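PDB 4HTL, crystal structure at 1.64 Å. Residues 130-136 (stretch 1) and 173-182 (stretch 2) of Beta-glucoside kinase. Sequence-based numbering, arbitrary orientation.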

# COMPACT_ATOMS: atom_id res chain seq x y z
N THR A 130 -12.85 4.51 3.98
CA THR A 130 -14.08 4.77 4.78
C THR A 130 -13.68 5.57 5.99
O THR A 130 -12.85 5.13 6.75
CB THR A 130 -14.75 3.45 5.14
OG1 THR A 130 -15.00 2.70 3.91
CG2 THR A 130 -16.12 3.72 5.80
N ILE A 131 -14.31 6.73 6.20
CA ILE A 131 -13.98 7.65 7.29
C ILE A 131 -15.27 7.94 8.11
O ILE A 131 -16.20 8.55 7.63
CB ILE A 131 -13.43 8.97 6.78
CG1 ILE A 131 -12.25 8.76 5.85
CG2 ILE A 131 -13.05 9.92 7.93
CD1 ILE A 131 -11.84 10.01 5.07
N GLY A 132 -15.31 7.43 9.32
CA GLY A 132 -16.42 7.76 10.26
C GLY A 132 -15.91 7.84 11.69
O GLY A 132 -15.16 8.74 12.02
N THR A 133 -16.33 6.90 12.53
CA THR A 133 -15.79 6.78 13.86
C THR A 133 -14.35 6.27 13.83
O THR A 133 -13.53 6.67 14.67
CB THR A 133 -16.70 5.91 14.76
OG1 THR A 133 -16.76 4.58 14.24
CG2 THR A 133 -18.09 6.51 14.82
N GLY A 134 -14.06 5.37 12.89
CA GLY A 134 -12.69 4.97 12.59
C GLY A 134 -12.46 5.05 11.08
O GLY A 134 -13.21 5.68 10.34
N ILE A 135 -11.36 4.46 10.64
CA ILE A 135 -11.00 4.43 9.25
C ILE A 135 -10.96 2.99 8.78
O ILE A 135 -10.42 2.12 9.47
CB ILE A 135 -9.61 5.01 9.04
CG1 ILE A 135 -9.52 6.44 9.61
CG2 ILE A 135 -9.16 4.95 7.60
CD1 ILE A 135 -10.18 7.48 8.81
N GLY A 136 -11.56 2.77 7.63
CA GLY A 136 -11.51 1.48 6.93
C GLY A 136 -10.86 1.62 5.58
O GLY A 136 -10.86 2.68 5.00
N THR A 173 -1.74 7.77 14.55
CA THR A 173 -2.34 7.19 13.33
C THR A 173 -3.69 7.81 13.01
O THR A 173 -4.36 8.37 13.89
CB THR A 173 -2.47 5.66 13.41
OG1 THR A 173 -3.50 5.29 14.35
CG2 THR A 173 -1.16 5.02 13.75
N LEU A 174 -4.08 7.73 11.75
CA LEU A 174 -5.37 8.30 11.26
C LEU A 174 -6.53 7.87 12.13
O LEU A 174 -7.41 8.69 12.43
CB LEU A 174 -5.63 7.92 9.81
CG LEU A 174 -4.70 8.54 8.75
CD1 LEU A 174 -4.87 7.85 7.38
CD2 LEU A 174 -4.87 10.08 8.65
N ASN A 175 -6.54 6.60 12.56
CA ASN A 175 -7.62 6.09 13.44
C ASN A 175 -7.86 6.96 14.66
O ASN A 175 -8.99 6.99 15.17
CB ASN A 175 -7.30 4.68 13.92
CG ASN A 175 -7.70 3.60 12.92
OD1 ASN A 175 -8.70 3.74 12.24
ND2 ASN A 175 -6.97 2.47 12.89
N GLU A 176 -6.78 7.50 15.20
CA GLU A 176 -6.84 8.32 16.38
C GLU A 176 -6.63 9.81 16.21
O GLU A 176 -6.71 10.56 17.20
CB GLU A 176 -5.91 7.74 17.47
CG GLU A 176 -6.21 6.27 17.72
CD GLU A 176 -5.51 5.65 18.93
OE1 GLU A 176 -5.37 6.35 19.95
OE2 GLU A 176 -5.13 4.44 18.84
N THR A 177 -6.35 10.28 14.99
CA THR A 177 -6.16 11.72 14.73
C THR A 177 -7.14 12.32 13.74
O THR A 177 -7.29 13.54 13.70
CB THR A 177 -4.75 11.98 14.11
OG1 THR A 177 -4.63 11.37 12.83
CG2 THR A 177 -3.66 11.42 15.05
N THR A 178 -7.73 11.48 12.89
CA THR A 178 -8.42 11.95 11.70
C THR A 178 -9.73 11.19 11.42
O THR A 178 -9.83 10.39 10.48
CB THR A 178 -7.46 11.91 10.50
OG1 THR A 178 -6.19 12.48 10.87
CG2 THR A 178 -8.02 12.58 9.26
N THR A 179 -10.73 11.42 12.28
CA THR A 179 -12.03 10.75 12.17
C THR A 179 -13.10 11.71 12.62
O THR A 179 -12.82 12.73 13.30
CB THR A 179 -12.14 9.46 13.03
OG1 THR A 179 -12.20 9.79 14.42
CG2 THR A 179 -10.91 8.49 12.79
N MSE A 180 -14.34 11.38 12.29
CA MSE A 180 -15.49 12.18 12.76
C MSE A 180 -15.59 12.18 14.31
O MSE A 180 -15.95 13.20 14.92
CB MSE A 180 -16.76 11.66 12.14
CG MSE A 180 -16.76 11.75 10.57
SE MSE A 180 -16.75 13.55 9.79
CE MSE A 180 -18.62 13.90 10.09
N LEU A 181 -15.26 11.04 14.94
CA LEU A 181 -15.19 10.94 16.39
C LEU A 181 -14.12 11.86 16.99
O LEU A 181 -14.39 12.57 17.96
CB LEU A 181 -14.95 9.51 16.85
CG LEU A 181 -14.82 9.27 18.37
CD1 LEU A 181 -16.01 9.82 19.20
CD2 LEU A 181 -14.59 7.76 18.62
N VAL A 182 -12.93 11.89 16.39
CA VAL A 182 -11.86 12.74 16.87
C VAL A 182 -12.32 14.21 16.78
O VAL A 182 -12.05 15.00 17.69
CB VAL A 182 -10.53 12.49 16.10
CG1 VAL A 182 -9.55 13.63 16.36
CG2 VAL A 182 -9.99 11.13 16.47
O HOH W 1 -11.35 7.87 16.20
O HOH W 2 -10.56 1.20 11.84

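Every direct or water-mediated hydrogen bond to stretch 1 meets its backbone; two direct bonds and two bridging waters make up the set. The turn at 132-134 lies against the start of the second helix of stretch 2. M180 N, a free amide in the first turn of that helix, donates to G132 O (2.8 Å). G132 has phi/psi of -145/-113, a conformation that glycine adopts readily.

T179 caps the same helix. Its OG1, with chi1 in p, accepts from V182 N at 3.0 Å. T179 OG1 also donates to water 1 (2.8 Å), which in turn donates to T133 O (2.9 Å) and N175 O (2.7 Å). T179 CG2 lies 3.9 Å from G134 CA and 4.0 Å from I135 CG1. Threonine thus offers a hydroxyl for the cap and a methyl for packing.

N175 reaches across with its amide oxygen. I135 N donates to N175 OD1 (3.2 Å). Water 2 donates to N175 OD1 (3.2 Å) and I135 O (2.5 Å), so one asparagine oxygen serves both backbone polar groups of I135.

I135 provides the apolar center. Its CB points toward stretch 2, and its branched side chain packs beside L174 and T179, with I135 CG1 4.2 Å from L174 CB. I135 CD1 lies 3.4 Å from T178 O. I131 CG2 approaches the same carbonyl, T178 O, at 4.1 Å. The two stretches bury 413 Å² in total.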